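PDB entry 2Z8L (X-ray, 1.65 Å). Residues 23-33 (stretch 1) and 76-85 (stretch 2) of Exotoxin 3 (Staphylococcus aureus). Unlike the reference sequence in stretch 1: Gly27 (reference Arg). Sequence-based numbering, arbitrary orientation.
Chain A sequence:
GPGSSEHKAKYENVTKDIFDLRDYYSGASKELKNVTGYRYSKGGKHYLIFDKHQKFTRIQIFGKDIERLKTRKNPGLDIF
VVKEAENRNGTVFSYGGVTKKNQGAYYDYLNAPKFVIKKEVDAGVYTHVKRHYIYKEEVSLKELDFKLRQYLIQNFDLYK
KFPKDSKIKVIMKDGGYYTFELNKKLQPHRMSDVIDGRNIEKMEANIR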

# COMPACT_ATOMS: atom_id res chain seq x y z
N ASP A 23 7.02 -10.20 9.64
CA ASP A 23 8.00 -9.20 10.01
C ASP A 23 8.04 -8.11 8.93
O ASP A 23 8.26 -6.94 9.24
CB ASP A 23 9.37 -9.83 10.27
CG ASP A 23 9.41 -10.70 11.55
OD1 ASP A 23 8.41 -10.71 12.34
OD2 ASP A 23 10.43 -11.43 11.76
N TYR A 24 7.80 -8.49 7.67
CA TYR A 24 7.69 -7.51 6.56
C TYR A 24 6.61 -6.49 6.85
O TYR A 24 6.84 -5.30 6.79
CB TYR A 24 7.40 -8.19 5.22
CG TYR A 24 7.24 -7.25 4.06
CD1 TYR A 24 8.34 -6.69 3.43
CD2 TYR A 24 6.01 -6.92 3.58
CE1 TYR A 24 8.17 -5.83 2.34
CE2 TYR A 24 5.86 -6.09 2.49
CZ TYR A 24 6.96 -5.54 1.90
OH TYR A 24 6.84 -4.71 0.81
N TYR A 25 5.42 -6.96 7.22
CA TYR A 25 4.30 -6.08 7.43
C TYR A 25 4.25 -5.43 8.77
O TYR A 25 3.39 -4.59 9.01
CB TYR A 25 2.99 -6.84 7.14
CG TYR A 25 2.70 -7.07 5.68
CD1 TYR A 25 2.33 -6.01 4.86
CD2 TYR A 25 2.89 -8.28 5.11
CE1 TYR A 25 2.02 -6.16 3.51
CE2 TYR A 25 2.55 -8.46 3.75
CZ TYR A 25 2.16 -7.40 2.96
OH TYR A 25 1.86 -7.57 1.62
N SER A 26 5.21 -5.77 9.65
CA SER A 26 5.37 -5.18 10.99
C SER A 26 6.47 -4.17 10.99
O SER A 26 6.76 -3.55 12.04
CB SER A 26 5.76 -6.28 12.00
OG SER A 26 4.77 -7.24 12.07
N GLY A 27 7.11 -3.99 9.84
CA GLY A 27 8.27 -3.17 9.72
C GLY A 27 7.98 -1.74 9.36
O GLY A 27 6.84 -1.31 9.22
N ALA A 28 9.05 -0.98 9.20
CA ALA A 28 8.93 0.42 8.98
C ALA A 28 8.46 0.76 7.56
O ALA A 28 8.70 0.04 6.58
CB ALA A 28 10.28 1.10 9.27
N SER A 29 7.74 1.86 7.51
CA SER A 29 7.32 2.46 6.24
C SER A 29 7.30 3.98 6.39
O SER A 29 7.37 4.48 7.51
CB SER A 29 5.95 1.94 5.86
OG SER A 29 4.96 2.37 6.79
N LYS A 30 7.29 4.69 5.26
CA LYS A 30 7.18 6.15 5.31
C LYS A 30 6.45 6.72 4.10
O LYS A 30 6.48 6.13 3.02
CB LYS A 30 8.55 6.79 5.47
CG LYS A 30 9.55 6.52 4.39
CD LYS A 30 10.76 7.51 4.53
CE LYS A 30 12.05 7.07 3.78
NZ LYS A 30 12.54 5.67 4.11
N GLU A 31 5.73 7.82 4.33
CA GLU A 31 4.97 8.52 3.29
C GLU A 31 5.73 9.78 2.97
O GLU A 31 5.92 10.64 3.86
CB GLU A 31 3.57 8.88 3.80
CG GLU A 31 2.30 8.55 2.87
CD GLU A 31 2.32 9.01 1.36
OE1 GLU A 31 2.02 8.12 0.45
OE2 GLU A 31 2.52 10.24 1.10
N LEU A 32 6.23 9.91 1.75
CA LEU A 32 6.95 11.09 1.33
C LEU A 32 5.98 11.94 0.55
O LEU A 32 5.16 11.43 -0.19
CB LEU A 32 8.15 10.76 0.50
CG LEU A 32 9.21 9.94 1.22
CD1 LEU A 32 10.18 9.57 0.17
CD2 LEU A 32 9.85 10.70 2.38
N LYS A 33 6.00 13.24 0.80
CA LYS A 33 5.00 14.13 0.26
C LYS A 33 5.60 15.18 -0.66
O LYS A 33 6.63 15.79 -0.33
CB LYS A 33 4.28 14.84 1.42
CG LYS A 33 3.52 13.85 2.28
CD LYS A 33 3.05 14.39 3.61
CE LYS A 33 2.45 13.22 4.44
NZ LYS A 33 3.45 12.33 5.19
N GLY A 76 5.28 16.85 -7.71
CA GLY A 76 4.01 16.78 -7.04
C GLY A 76 3.54 15.36 -6.79
O GLY A 76 2.32 15.07 -6.84
N LEU A 77 4.49 14.49 -6.47
CA LEU A 77 4.16 13.10 -6.14
C LEU A 77 4.13 12.87 -4.64
O LEU A 77 4.84 13.51 -3.88
CB LEU A 77 5.20 12.18 -6.78
CG LEU A 77 5.37 12.30 -8.28
CD1 LEU A 77 6.45 11.35 -8.77
CD2 LEU A 77 4.07 12.04 -8.96
N ASP A 78 3.32 11.88 -4.25
CA ASP A 78 3.37 11.29 -2.91
C ASP A 78 3.88 9.85 -3.11
O ASP A 78 3.48 9.19 -4.07
CB ASP A 78 2.00 11.22 -2.31
CG ASP A 78 1.48 12.55 -1.76
OD1 ASP A 78 2.22 13.57 -1.71
OD2 ASP A 78 0.28 12.55 -1.34
N ILE A 79 4.80 9.41 -2.27
CA ILE A 79 5.32 8.04 -2.37
C ILE A 79 5.25 7.30 -1.05
O ILE A 79 5.74 7.77 -0.02
CB ILE A 79 6.79 8.03 -2.87
CG1 ILE A 79 6.90 8.98 -4.06
CG2 ILE A 79 7.21 6.57 -3.16
CD1 ILE A 79 8.20 9.04 -4.69
N PHE A 80 4.67 6.09 -1.07
CA PHE A 80 4.67 5.21 0.08
C PHE A 80 5.82 4.26 -0.07
O PHE A 80 5.78 3.39 -0.93
CB PHE A 80 3.33 4.45 0.18
CG PHE A 80 3.21 3.64 1.39
CD1 PHE A 80 3.11 4.25 2.65
CD2 PHE A 80 3.30 2.27 1.34
CE1 PHE A 80 3.06 3.45 3.80
CE2 PHE A 80 3.25 1.48 2.49
CZ PHE A 80 3.11 2.08 3.69
N VAL A 81 6.82 4.42 0.80
CA VAL A 81 8.07 3.72 0.73
C VAL A 81 8.15 2.62 1.82
O VAL A 81 7.89 2.88 3.01
CB VAL A 81 9.29 4.73 0.90
CG1 VAL A 81 10.61 3.94 0.92
CG2 VAL A 81 9.26 5.81 -0.16
N VAL A 82 8.49 1.40 1.38
CA VAL A 82 8.85 0.28 2.24
C VAL A 82 10.19 -0.23 1.74
O VAL A 82 10.31 -0.62 0.60
CB VAL A 82 7.76 -0.84 2.22
CG1 VAL A 82 8.21 -2.01 3.10
CG2 VAL A 82 6.44 -0.28 2.66
N LYS A 83 11.21 -0.14 2.56
CA LYS A 83 12.54 -0.49 2.13
C LYS A 83 12.60 -1.95 1.73
O LYS A 83 12.21 -2.81 2.53
CB LYS A 83 13.52 -0.19 3.25
CG LYS A 83 14.92 -0.15 2.84
CD LYS A 83 15.81 0.31 4.00
CE LYS A 83 15.38 1.71 4.50
NZ LYS A 83 16.55 2.50 5.03
N GLU A 84 13.00 -2.25 0.50
CA GLU A 84 13.18 -3.64 0.06
C GLU A 84 14.66 -3.98 0.11
O GLU A 84 15.06 -5.11 0.41
CB GLU A 84 12.63 -3.89 -1.34
CG GLU A 84 11.14 -3.58 -1.53
CD GLU A 84 10.18 -4.59 -0.84
OE1 GLU A 84 10.60 -5.73 -0.49
OE2 GLU A 84 8.98 -4.22 -0.68
N ALA A 85 15.48 -2.99 -0.21
CA ALA A 85 16.93 -3.14 -0.20
C ALA A 85 17.58 -1.77 0.01
O ALA A 85 16.94 -0.73 -0.18
CB ALA A 85 17.39 -3.77 -1.51
O HOH W 1 10.93 0.83 5.16

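The two stretches are joined chiefly by backbone pairing. Strand 30-33 runs antiparallel to strand 77-81, with 166° between their N-to-C directions and axes that approach to 4.7 Å. Four hydrogen bonds fix the register. Lys30 N donates to Val81 O (2.9 Å, 159° at the hydrogen) and Val81 N returns a bond to Lys30 O (2.8 Å, 174°); one step along, Leu32 N donates to Ile79 O (2.8 Å, 175°) and Ile79 N to Leu32 O (2.9 Å, 160°). Each of these two pairs thus satisfies both of its facing amides and both of its carbonyls.

Between them lies the non-hydrogen-bonded pair Glu31 and Phe80, whose CA atoms are 4.6 Å apart, closer than the 5.3 Å from Lys30 CA to Val81 CA. Here the CA hydrogens turn inward and supplement the ladder: Glu31 CA lies 3.5 Å from Ile79 O, and Phe80 CA 3.6 Å from Lys30 O, with angles at the hydrogen of 139° and 141°. The same carbonyls therefore accept a strong N-H bond and a softer C-H contact.

Side chains alternate across the sheet. Lys30, Leu32, Ile79 and Val81 share one face, where Leu32 CD1 meets Val81 CG2 at 3.9 Å and the aliphatic part of Lys30 covers Val81, CG to CB also 3.9 Å. On the face of Glu31 and Phe80, Glu31 CG sits at the edge of the aromatic ring. The Glu31 carboxylate gains no hydrogen bond from stretch 2; its OE2 lies 4.0 Å from Asp78 OD2, a proximity of like charges. Both carboxylate oxygens of Asp78 are satisfied by hydrogen bonds beyond the two stretches. Within stretch 1, Lys33 NZ makes a weak bond to Glu31 O (3.3 Å), a carbonyl not used by the ladder.

Beyond the ladder, Ser29 CB packs 3.6 Å from Phe80 CZ, and its CA approaches Val81 O at 3.3 Å. A water then takes over the bridging: it donates to Ala28 O and accepts from Lys83 N, with its oxygen 2.8 Å from each atom, satisfying two backbone groups that do not bond each other directly.

The helical end of stretch 1 adds a side-chain link. The CA-to-CB bond of Tyr24 points sideways, but the ring, with chi1 at 178°, carries its hydroxyl to stretch 2, where Tyr24 OH donates to Glu84 OE2 at 2.7 Å, the acceptor lying near the ring plane. Val82 lines this approach, its CG1 3.9 Å from Tyr24 CE1, so an apolar contact adjoins the polar one.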